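Local coordinates for hypothetical protein Cgl3021 (Corynebacterium glutamicum, PDB 2NSF) that catalyses the mycothiol-dependent isomerisation of maleylpyruvate, probably to fumarylpyruvate, and binds a zinc ion, at residues A[75-80]-A[159-164]; A[93-98]-A[145-150]; A[79-84]-A[126-131]; A[45-50]-A[116-121]. All coordinates share one frame; numbering follows the deposited sequence.

Interaction 1 of 4, residues A[75-80]-A[159-164]; sequences YNAIAL and WMRSRE. With ZN (zinc ion), chain E; SO4 (sulfate ion), chain B; SO4 (sulfate ion), chain C.
Both Asn76 (chi1 167°) and Arg161 (chi1 -176°) swing CG anti to the backbone nitrogen, and the two side chains run alongside one another head to tail between antiparallel helices 66-89 and 156-171 of the four-helix bundle. Their amide and guanidinium planes lie only 7° apart. Arg161 NH1 therefore reaches an in-plane lone pair of Asn76 OD1 at 3.0 Å, while the same nitrogen also bonds to Val73 O, so this buried cationic group has two acceptors on helix 66-89. Over one guanidinium face sits the methyl of Ala77, whose CB is 3.7 Å from Arg161 CZ. Further along, Leu80 divides its branches, CD1 lying 3.5 Å from Arg161 CB and CD2 resting against Met160 CE.

The other end of the Asn76 amide faces the zinc site: ND2 donates to O4 of sulfate C at 2.9 Å, and the amide lies beside Glu164 CG. Together with His72 and His168, Glu164 ligates zinc. Its two oxygens divide the work, OE1 binding the metal at 2.1 Å while OE2 accepts a 2.6 Å hydrogen bond from zinc-bound water 1, which also donates to O1 of sulfate C.

Interaction 2 of 4, residues A[93-98]-A[145-150]; sequences TPMYVS and LTAQGR. With SO4 (sulfate ion), chain B; SO4 (sulfate ion), chain C.
A type I beta turn, Thr146 to Gly149, closes the hairpin of strands 143-145 and 151-153 and brings Ala147 against Met95 and Tyr96 in the loop that precedes helix 99-109. Met95 carries most of the contact. Its SD lies 3.3 Å from Ala147 N and 3.9 Å from Ala147 CB, so the thioether rests on the first corner of the turn. Beside it, the Tyr96 ring offers its edge to the same methyl, with CD2 4.2 Å from Ala147 CB. A bridging water adds a polar link between the backbones: it accepts from Met95 N at 2.8 Å and donates to Leu145 O at 2.7 Å.

Two sulfates, probably from the crystallisation liquor, border the contact. Thr146 holds OG1 between its backbone nitrogen and carbonyl carbon (chi1 72°), where it accepts Arg150 N at 3.0 Å and donates to O1 of sulfate B at 2.7 Å. Arg150 NH1 binds O4 of that ion, as does Arg163. The hydroxyl of Tyr96 donates to O4 of sulfate C at 2.6 Å. Anion sites here, the second of them close to the zinc, are consistent with a pocket for acidic ligands.

The loop is fastened to helix 66-89 by Asn82, whose ND2 bonds to Met95 O, and Met95 packs on Ala79 and Leu83 of that helix as well as on Met160 of helix 156-171. Beyond it, Ser98 OG caps helix 99-109 at Ala101 N, and Tyr96 leans on Arg102 and Glu105 of the same helix.

Interaction 3 of 4, residues A[79-84]-A[126-131]; sequences ALCNLM and ARLDVA
Ala131 N donates to Arg127 O at 3.0 Å, a regular helical bond closing the turn of helix 114-133 against which Cys81 and Met84 of helix 66-89 pack. The two helices are parallel neighbours in the four-helix bundle. Their short segments cross at 19° with axes 9.4 Å apart, and Cys81 and Leu128 come closest along the backbone, with CA atoms 5.5 Å apart.

The thiol sits where the backbones come closest. Cys81 SG stands beside its own backbone nitrogen, anti to the carbonyl carbon, and touches the other helix, lying 3.5 Å from Leu128 CA and 3.9 Å from Leu128 CB. It thus meets the backbone of the turn as well as its side chains. Leu128 turns CG anti to the backbone nitrogen (chi1 172°), which swings the branch toward helix 66-89, where CD1 lies 4.1 Å from Leu80 CB. The other branch of Leu128, CD2, packs on the aliphatic part of Arg161, at CD, in helix 156-171. On another side of helix 114-133, Asp129 makes a salt bridge with Arg37 of helix 29-49, while Arg127 borders the contact at the protein surface.

One turn beyond Cys81, Met84 extends the same apolar seam. Here it is the first carbon of the side chain that touches, Met84 CB lying 4.2 Å from the methyl CB of Ala131.

Interaction 4 of 4, residues A[45-50]-A[116-121]; sequences RQLSLV and ALRNLH
From CB, the Arg118 side chain runs extended through CG and CD to NE, spanning the gap from helix 114-133 to the C-terminal end of helix 29-49, where its tip meets Leu47 and Val50. At NE, chi4 of -80° turns the guanidinium so that its two terminal nitrogens face carbonyls at the helix end. NH1 donates to Leu47 O at 3.1 Å, arriving from above the carbonyl plane, 57° out of it. NH2 makes the shorter bond, 2.7 Å to Val50 O, tilted 28° from that carbonyl's plane, and also bonds to Asn52 OD1. Both acceptors lie near the guanidinium plane, so the group's rotation is well fixed. A positive charge beside these C-terminal carbonyls should be favourable, since the helix end carries partial negative charge.

Alongside this polar grip, Leu47 lies between the antiparallel helical segments, whose axes are 11.9 Å apart at closest approach. Its CG is 3.9 Å from Arg118 NH1, and its CD2 approaches the His121 ring obliquely, 3.6 Å from His121 CD2. Leu47 and His121 reach toward each other from their two helices, and Ser44 OG bonds to His121 NE2, helping to fix the ring, which also meets Tyr43.

The contact thus joins helices 29-49 and 114-133, and helix 66-89 runs along the inner side: Leu47 packs on Ile70, Val50 on Arg66 and Leu117 on Ser67.

All four contacts belong to the N-terminal domain, where helices 29-49, 66-89, 114-133 and 156-171 form an up-down-down-up bundle, as in the DinB-like fold. Interactions 1 and 3 share Ala79 and Leu80 on helix 66-89, with centres 9 Å apart. Helix 114-133 is common to interactions 3 and 4, whose centres lie 19 Å apart. Interaction 2 falls within the sequence spanned by interaction 1 and adds the loop and hairpin beside it; their centres are 12 Å apart and they share both sulfates. Interaction 4, whose centre is 26 Å from that of interaction 2, ties the far end of the bundle, while interaction 1 supplies a zinc ligand and interaction 2 lies beside the site.

Interaction 1 of 4, residues A[75-80]-A[159-164]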
# COMPACT_ATOMS: atom_id res chain seq x y z
N TYR A 75 -0.85 -12.29 -4.31
CA TYR A 75 -0.15 -12.96 -3.23
C TYR A 75 -0.27 -12.18 -1.92
O TYR A 75 -0.21 -12.76 -0.83
CB TYR A 75 1.32 -13.21 -3.61
CG TYR A 75 1.47 -14.18 -4.76
CD1 TYR A 75 0.80 -15.41 -4.74
CD2 TYR A 75 2.24 -13.87 -5.88
CE1 TYR A 75 0.90 -16.31 -5.80
CE2 TYR A 75 2.34 -14.76 -6.96
CZ TYR A 75 1.66 -15.98 -6.91
OH TYR A 75 1.74 -16.87 -7.96
N ASN A 76 -0.45 -10.87 -2.02
CA ASN A 76 -0.62 -10.06 -0.83
C ASN A 76 -1.99 -10.38 -0.23
O ASN A 76 -2.12 -10.51 0.99
CB ASN A 76 -0.50 -8.57 -1.16
CG ASN A 76 -0.97 -7.67 -0.03
OD1 ASN A 76 -2.14 -7.30 0.02
ND2 ASN A 76 -0.07 -7.33 0.89
N ALA A 77 -3.01 -10.53 -1.07
CA ALA A 77 -4.34 -10.86 -0.57
C ALA A 77 -4.27 -12.18 0.19
O ALA A 77 -4.84 -12.34 1.26
CB ALA A 77 -5.34 -10.96 -1.72
N ILE A 78 -3.56 -13.14 -0.40
CA ILE A 78 -3.39 -14.45 0.22
C ILE A 78 -2.65 -14.33 1.55
O ILE A 78 -3.02 -14.98 2.54
CB ILE A 78 -2.62 -15.40 -0.73
CG1 ILE A 78 -3.51 -15.75 -1.93
CG2 ILE A 78 -2.18 -16.66 0.02
CD1 ILE A 78 -2.78 -16.47 -3.06
N ALA A 79 -1.62 -13.49 1.59
CA ALA A 79 -0.85 -13.30 2.81
C ALA A 79 -1.71 -12.71 3.92
O ALA A 79 -1.56 -13.06 5.09
CB ALA A 79 0.35 -12.40 2.53
N LEU A 80 -2.63 -11.81 3.56
CA LEU A 80 -3.50 -11.19 4.54
C LEU A 80 -4.54 -12.20 5.03
O LEU A 80 -5.02 -12.11 6.16
CB LEU A 80 -4.18 -9.95 3.94
CG LEU A 80 -3.20 -8.81 3.64
CD1 LEU A 80 -3.97 -7.62 3.08
CD2 LEU A 80 -2.45 -8.40 4.91
N TRP A 159 -6.19 -1.93 6.63
CA TRP A 159 -5.32 -0.81 6.26
C TRP A 159 -4.23 -1.30 5.31
O TRP A 159 -3.95 -0.67 4.29
CB TRP A 159 -4.67 -0.21 7.52
CG TRP A 159 -3.47 0.67 7.23
CD1 TRP A 159 -2.20 0.48 7.67
CD2 TRP A 159 -3.45 1.86 6.43
NE1 TRP A 159 -1.38 1.48 7.19
CE2 TRP A 159 -2.12 2.34 6.43
CE3 TRP A 159 -4.43 2.57 5.71
CZ2 TRP A 159 -1.74 3.50 5.75
CZ3 TRP A 159 -4.04 3.73 5.03
CH2 TRP A 159 -2.71 4.18 5.05
N MET A 160 -3.63 -2.42 5.65
CA MET A 160 -2.56 -2.97 4.82
C MET A 160 -3.04 -3.24 3.40
O MET A 160 -2.35 -2.91 2.44
CB MET A 160 -2.03 -4.26 5.45
CG MET A 160 -1.35 -4.04 6.79
SD MET A 160 -1.19 -5.55 7.74
CE MET A 160 0.22 -6.29 6.96
N ARG A 161 -4.22 -3.82 3.26
CA ARG A 161 -4.74 -4.10 1.93
C ARG A 161 -5.05 -2.79 1.20
O ARG A 161 -4.78 -2.66 0.01
CB ARG A 161 -5.99 -4.97 2.00
CG ARG A 161 -6.53 -5.38 0.63
CD ARG A 161 -5.50 -6.18 -0.18
NE ARG A 161 -6.08 -6.72 -1.41
CZ ARG A 161 -5.39 -7.34 -2.35
NH1 ARG A 161 -4.08 -7.52 -2.22
NH2 ARG A 161 -6.01 -7.79 -3.44
N SER A 162 -5.59 -1.81 1.92
CA SER A 162 -5.91 -0.52 1.32
C SER A 162 -4.66 0.13 0.72
O SER A 162 -4.71 0.68 -0.38
CB SER A 162 -6.55 0.42 2.35
OG SER A 162 -7.84 -0.03 2.73
N ARG A 163 -3.53 0.09 1.44
CA ARG A 163 -2.30 0.67 0.92
C ARG A 163 -1.95 0.04 -0.42
O ARG A 163 -1.57 0.71 -1.37
CB ARG A 163 -1.11 0.43 1.86
CG ARG A 163 -1.19 1.10 3.21
CD ARG A 163 0.12 0.90 3.97
NE ARG A 163 0.52 -0.51 3.99
CZ ARG A 163 1.22 -1.07 4.97
NH1 ARG A 163 1.60 -0.34 6.02
NH2 ARG A 163 1.52 -2.36 4.93
N GLU A 164 -2.08 -1.28 -0.47
CA GLU A 164 -1.76 -2.03 -1.67
C GLU A 164 -2.64 -1.70 -2.87
O GLU A 164 -2.14 -1.33 -3.93
CB GLU A 164 -1.86 -3.53 -1.41
CG GLU A 164 -0.90 -4.07 -0.37
CD GLU A 164 0.56 -3.93 -0.77
OE1 GLU A 164 0.89 -4.14 -1.96
OE2 GLU A 164 1.38 -3.62 0.11
ZN ZN E . 2.88 -3.95 -2.68
S SO4 B . 3.95 -2.94 7.67
O1 SO4 B . 4.44 -3.56 8.91
O2 SO4 B . 3.39 -3.97 6.79
O3 SO4 B . 5.07 -2.28 6.99
O4 SO4 B . 2.90 -1.95 7.99
S SO4 C . 3.97 -7.36 1.33
O1 SO4 C . 4.48 -6.77 0.08
O2 SO4 C . 5.00 -8.27 1.88
O3 SO4 C . 3.69 -6.30 2.31
O4 SO4 C . 2.73 -8.11 1.05
O HOH W 1 3.74 -4.39 -0.72
O HOH W 2 3.22 -1.70 -1.81

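Interaction 2 of 4, residues A[93-98]-A[145-150]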
# COMPACT_ATOMS: atom_id res chain seq x y z
N THR A 93 -0.05 -18.06 11.88
CA THR A 93 0.07 -18.32 10.46
C THR A 93 0.62 -17.02 9.86
O THR A 93 -0.15 -16.11 9.55
CB THR A 93 -1.30 -18.63 9.83
OG1 THR A 93 -1.93 -19.68 10.58
CG2 THR A 93 -1.13 -19.07 8.39
N PRO A 94 1.95 -16.92 9.69
CA PRO A 94 2.60 -15.73 9.14
C PRO A 94 2.15 -15.35 7.73
O PRO A 94 1.62 -16.19 7.00
CB PRO A 94 4.08 -16.09 9.20
CG PRO A 94 4.07 -17.58 9.03
CD PRO A 94 2.93 -17.99 9.93
N MET A 95 2.35 -14.09 7.37
CA MET A 95 1.96 -13.62 6.05
C MET A 95 2.60 -14.47 4.96
O MET A 95 1.92 -14.93 4.04
CB MET A 95 2.36 -12.16 5.85
CG MET A 95 1.36 -11.17 6.41
SD MET A 95 1.89 -9.47 6.13
CE MET A 95 1.45 -9.25 4.38
N TYR A 96 3.91 -14.67 5.07
CA TYR A 96 4.68 -15.46 4.10
C TYR A 96 5.53 -16.50 4.82
O TYR A 96 5.94 -16.28 5.97
CB TYR A 96 5.60 -14.56 3.28
CG TYR A 96 4.87 -13.51 2.48
CD1 TYR A 96 4.23 -13.84 1.28
CD2 TYR A 96 4.77 -12.21 2.94
CE1 TYR A 96 3.51 -12.89 0.57
CE2 TYR A 96 4.05 -11.24 2.24
CZ TYR A 96 3.43 -11.60 1.05
OH TYR A 96 2.71 -10.65 0.35
N VAL A 97 5.80 -17.61 4.15
CA VAL A 97 6.61 -18.66 4.74
C VAL A 97 8.01 -18.12 5.00
O VAL A 97 8.62 -18.40 6.04
CB VAL A 97 6.72 -19.89 3.79
CG1 VAL A 97 7.73 -20.89 4.34
CG2 VAL A 97 5.36 -20.54 3.65
N SER A 98 8.50 -17.31 4.06
CA SER A 98 9.82 -16.71 4.17
C SER A 98 9.98 -15.63 3.10
O SER A 98 9.18 -15.55 2.17
CB SER A 98 10.90 -17.77 3.96
OG SER A 98 10.89 -18.23 2.61
N LEU A 145 1.43 -10.56 13.39
CA LEU A 145 2.67 -9.93 12.99
C LEU A 145 2.67 -9.65 11.49
O LEU A 145 2.27 -10.50 10.70
CB LEU A 145 3.86 -10.83 13.34
CG LEU A 145 5.23 -10.17 13.46
CD1 LEU A 145 5.24 -9.24 14.67
CD2 LEU A 145 6.31 -11.23 13.62
N THR A 146 3.10 -8.45 11.11
CA THR A 146 3.17 -8.09 9.69
C THR A 146 4.48 -8.66 9.16
O THR A 146 5.34 -9.09 9.93
CB THR A 146 3.19 -6.56 9.47
OG1 THR A 146 4.46 -6.03 9.87
CG2 THR A 146 2.08 -5.89 10.26
N ALA A 147 4.64 -8.65 7.84
CA ALA A 147 5.86 -9.17 7.23
C ALA A 147 7.05 -8.30 7.62
O ALA A 147 8.20 -8.76 7.58
CB ALA A 147 5.71 -9.21 5.71
N GLN A 148 6.78 -7.06 8.01
CA GLN A 148 7.84 -6.14 8.41
C GLN A 148 8.17 -6.23 9.90
O GLN A 148 8.96 -5.44 10.42
CB GLN A 148 7.45 -4.70 8.05
CG GLN A 148 7.52 -4.39 6.56
CD GLN A 148 8.93 -4.48 6.00
OE1 GLN A 148 9.57 -5.54 6.09
NE2 GLN A 148 9.43 -3.39 5.43
N GLY A 149 7.56 -7.19 10.59
CA GLY A 149 7.84 -7.37 12.00
C GLY A 149 7.02 -6.56 12.99
O GLY A 149 7.34 -6.52 14.17
N ARG A 150 5.96 -5.90 12.52
CA ARG A 150 5.14 -5.10 13.41
C ARG A 150 4.04 -5.92 14.07
O ARG A 150 3.42 -6.78 13.44
CB ARG A 150 4.53 -3.92 12.66
CG ARG A 150 5.56 -2.94 12.13
CD ARG A 150 4.90 -1.84 11.33
NE ARG A 150 3.84 -1.22 12.11
CZ ARG A 150 2.59 -1.04 11.71
NH1 ARG A 150 2.17 -1.43 10.51
NH2 ARG A 150 1.73 -0.49 12.55
S SO4 B . 3.95 -2.94 7.67
O1 SO4 B . 4.44 -3.56 8.91
O2 SO4 B . 3.39 -3.97 6.79
O3 SO4 B . 5.07 -2.28 6.99
O4 SO4 B . 2.90 -1.95 7.99
S SO4 C . 3.97 -7.36 1.33
O1 SO4 C . 4.48 -6.77 0.08
O2 SO4 C . 5.00 -8.27 1.88
O3 SO4 C . 3.69 -6.30 2.31
O4 SO4 C . 2.73 -8.11 1.05
O HOH W 3 3.42 -12.55 9.42

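Interaction 3 of 4, residues A[79-84]-A[126-131]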
# COMPACT_ATOMS: atom_id res chain seq x y z
N ALA A 79 -1.62 -13.49 1.59
CA ALA A 79 -0.85 -13.30 2.81
C ALA A 79 -1.71 -12.71 3.92
O ALA A 79 -1.56 -13.06 5.09
CB ALA A 79 0.35 -12.40 2.53
N LEU A 80 -2.63 -11.81 3.56
CA LEU A 80 -3.50 -11.19 4.54
C LEU A 80 -4.54 -12.20 5.03
O LEU A 80 -5.02 -12.11 6.16
CB LEU A 80 -4.18 -9.95 3.94
CG LEU A 80 -3.20 -8.81 3.64
CD1 LEU A 80 -3.97 -7.62 3.08
CD2 LEU A 80 -2.45 -8.40 4.91
N CYS A 81 -4.89 -13.16 4.17
CA CYS A 81 -5.83 -14.20 4.57
C CYS A 81 -5.19 -15.00 5.69
O CYS A 81 -5.87 -15.40 6.63
CB CYS A 81 -6.13 -15.14 3.40
SG CYS A 81 -7.35 -14.51 2.24
N ASN A 82 -3.89 -15.24 5.59
CA ASN A 82 -3.18 -16.00 6.62
C ASN A 82 -3.32 -15.31 7.97
O ASN A 82 -3.59 -15.97 8.98
CB ASN A 82 -1.70 -16.16 6.26
CG ASN A 82 -1.48 -17.13 5.12
OD1 ASN A 82 -2.31 -18.01 4.87
ND2 ASN A 82 -0.35 -16.99 4.43
N LEU A 83 -3.13 -14.00 7.99
CA LEU A 83 -3.25 -13.26 9.24
C LEU A 83 -4.66 -13.34 9.80
O LEU A 83 -4.85 -13.41 11.01
CB LEU A 83 -2.84 -11.79 9.04
CG LEU A 83 -1.39 -11.53 8.62
CD1 LEU A 83 -1.14 -10.02 8.60
CD2 LEU A 83 -0.43 -12.21 9.59
N MET A 84 -5.66 -13.32 8.93
CA MET A 84 -7.04 -13.41 9.39
C MET A 84 -7.33 -14.81 9.94
O MET A 84 -8.12 -14.95 10.87
CB MET A 84 -8.02 -13.06 8.28
CG MET A 84 -7.95 -11.60 7.82
SD MET A 84 -7.80 -10.41 9.18
CE MET A 84 -9.25 -10.78 10.15
N ALA A 126 -11.74 -12.30 -3.72
CA ALA A 126 -12.97 -12.88 -3.18
C ALA A 126 -12.74 -13.64 -1.87
O ALA A 126 -13.54 -13.54 -0.95
CB ALA A 126 -13.60 -13.81 -4.22
N ARG A 127 -11.63 -14.38 -1.80
CA ARG A 127 -11.33 -15.14 -0.60
C ARG A 127 -10.96 -14.28 0.60
O ARG A 127 -11.31 -14.61 1.74
CB ARG A 127 -10.21 -16.15 -0.89
CG ARG A 127 -10.63 -17.21 -1.90
CD ARG A 127 -11.60 -18.21 -1.27
NE ARG A 127 -10.92 -19.07 -0.30
CZ ARG A 127 -11.54 -19.89 0.53
NH1 ARG A 127 -12.86 -19.98 0.54
NH2 ARG A 127 -10.82 -20.64 1.37
N LEU A 128 -10.28 -13.16 0.36
CA LEU A 128 -9.91 -12.26 1.45
C LEU A 128 -11.18 -11.59 1.98
O LEU A 128 -11.34 -11.41 3.19
CB LEU A 128 -8.91 -11.20 0.96
CG LEU A 128 -8.57 -10.05 1.93
CD1 LEU A 128 -8.13 -10.60 3.28
CD2 LEU A 128 -7.48 -9.18 1.31
N ASP A 129 -12.09 -11.23 1.08
CA ASP A 129 -13.32 -10.59 1.51
C ASP A 129 -14.13 -11.54 2.40
O ASP A 129 -14.68 -11.13 3.42
CB ASP A 129 -14.15 -10.15 0.32
CG ASP A 129 -15.18 -9.10 0.69
OD1 ASP A 129 -14.77 -7.98 1.06
OD2 ASP A 129 -16.39 -9.39 0.63
N VAL A 130 -14.20 -12.81 2.00
CA VAL A 130 -14.93 -13.80 2.79
C VAL A 130 -14.28 -13.90 4.16
O VAL A 130 -14.97 -13.95 5.17
CB VAL A 130 -14.91 -15.20 2.12
CG1 VAL A 130 -15.46 -16.26 3.08
CG2 VAL A 130 -15.75 -15.18 0.85
N ALA A 131 -12.95 -13.94 4.18
CA ALA A 131 -12.22 -14.04 5.44
C ALA A 131 -12.62 -12.90 6.36
O ALA A 131 -12.86 -13.11 7.55
CB ALA A 131 -10.71 -14.00 5.18

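Interaction 4 of 4, residues A[45-50]-A[116-121]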
# COMPACT_ATOMS: atom_id res chain seq x y z
N ARG A 45 -10.62 -2.03 -11.80
CA ARG A 45 -11.00 -1.28 -13.00
C ARG A 45 -9.76 -0.98 -13.83
O ARG A 45 -9.80 -1.01 -15.06
CB ARG A 45 -11.71 0.03 -12.63
CG ARG A 45 -13.18 -0.13 -12.29
CD ARG A 45 -13.90 1.21 -12.22
NE ARG A 45 -13.47 2.01 -11.08
CZ ARG A 45 -13.96 1.88 -9.85
NH1 ARG A 45 -14.90 0.99 -9.60
NH2 ARG A 45 -13.51 2.66 -8.87
N GLN A 46 -8.64 -0.70 -13.16
CA GLN A 46 -7.40 -0.41 -13.87
C GLN A 46 -6.86 -1.66 -14.54
O GLN A 46 -6.33 -1.60 -15.65
CB GLN A 46 -6.36 0.17 -12.91
CG GLN A 46 -6.83 1.42 -12.19
CD GLN A 46 -7.36 2.47 -13.15
OE1 GLN A 46 -8.50 2.92 -13.02
NE2 GLN A 46 -6.54 2.87 -14.11
N LEU A 47 -6.98 -2.80 -13.87
CA LEU A 47 -6.49 -4.06 -14.42
C LEU A 47 -7.32 -4.40 -15.66
O LEU A 47 -6.79 -4.90 -16.66
CB LEU A 47 -6.63 -5.18 -13.39
CG LEU A 47 -6.19 -6.58 -13.83
CD1 LEU A 47 -4.75 -6.55 -14.34
CD2 LEU A 47 -6.33 -7.54 -12.66
N SER A 48 -8.62 -4.11 -15.59
CA SER A 48 -9.51 -4.38 -16.71
C SER A 48 -9.12 -3.55 -17.93
O SER A 48 -9.28 -3.99 -19.07
CB SER A 48 -10.96 -4.08 -16.31
OG SER A 48 -11.86 -4.40 -17.36
N LEU A 49 -8.59 -2.35 -17.69
CA LEU A 49 -8.18 -1.49 -18.79
C LEU A 49 -6.92 -1.98 -19.48
O LEU A 49 -6.73 -1.76 -20.68
CB LEU A 49 -7.96 -0.05 -18.30
CG LEU A 49 -9.22 0.73 -17.92
CD1 LEU A 49 -8.82 2.09 -17.39
CD2 LEU A 49 -10.13 0.87 -19.14
N VAL A 50 -6.05 -2.65 -18.73
CA VAL A 50 -4.81 -3.17 -19.30
C VAL A 50 -5.15 -4.37 -20.18
O VAL A 50 -5.95 -5.22 -19.79
CB VAL A 50 -3.82 -3.61 -18.20
CG1 VAL A 50 -2.60 -4.27 -18.83
CG2 VAL A 50 -3.40 -2.41 -17.37
N ALA A 116 -4.87 -16.31 -16.60
CA ALA A 116 -4.63 -17.06 -15.37
C ALA A 116 -4.40 -16.06 -14.23
O ALA A 116 -4.85 -16.27 -13.11
CB ALA A 116 -3.42 -17.97 -15.52
N LEU A 117 -3.70 -14.98 -14.54
CA LEU A 117 -3.42 -13.95 -13.54
C LEU A 117 -4.68 -13.18 -13.18
O LEU A 117 -4.87 -12.80 -12.03
CB LEU A 117 -2.33 -13.00 -14.04
CG LEU A 117 -0.90 -13.56 -14.08
CD1 LEU A 117 0.06 -12.51 -14.59
CD2 LEU A 117 -0.50 -14.01 -12.68
N ARG A 118 -5.55 -12.93 -14.16
CA ARG A 118 -6.78 -12.22 -13.88
C ARG A 118 -7.64 -13.09 -12.97
O ARG A 118 -8.32 -12.59 -12.07
CB ARG A 118 -7.55 -11.90 -15.17
CG ARG A 118 -6.88 -10.88 -16.09
CD ARG A 118 -7.73 -10.65 -17.34
NE ARG A 118 -7.06 -9.80 -18.33
CZ ARG A 118 -6.99 -8.47 -18.27
NH1 ARG A 118 -7.56 -7.82 -17.26
NH2 ARG A 118 -6.35 -7.81 -19.22
N ASN A 119 -7.61 -14.40 -13.19
CA ASN A 119 -8.41 -15.31 -12.37
C ASN A 119 -7.86 -15.38 -10.95
O ASN A 119 -8.63 -15.44 -9.99
CB ASN A 119 -8.47 -16.70 -13.01
CG ASN A 119 -9.27 -16.72 -14.30
OD1 ASN A 119 -10.30 -16.04 -14.41
ND2 ASN A 119 -8.81 -17.49 -15.28
N LEU A 120 -6.54 -15.38 -10.82
CA LEU A 120 -5.89 -15.43 -9.51
C LEU A 120 -6.24 -14.16 -8.73
O LEU A 120 -6.56 -14.22 -7.54
CB LEU A 120 -4.37 -15.53 -9.70
CG LEU A 120 -3.48 -15.34 -8.46
CD1 LEU A 120 -3.91 -16.29 -7.36
CD2 LEU A 120 -2.02 -15.57 -8.84
N HIS A 121 -6.18 -13.02 -9.40
CA HIS A 121 -6.52 -11.76 -8.76
C HIS A 121 -7.96 -11.81 -8.26
O HIS A 121 -8.25 -11.54 -7.10
CB HIS A 121 -6.37 -10.59 -9.73
CG HIS A 121 -6.99 -9.32 -9.24
ND1 HIS A 121 -6.56 -8.67 -8.10
CD2 HIS A 121 -8.06 -8.62 -9.68
CE1 HIS A 121 -7.33 -7.63 -7.87
NE2 HIS A 121 -8.25 -7.57 -8.81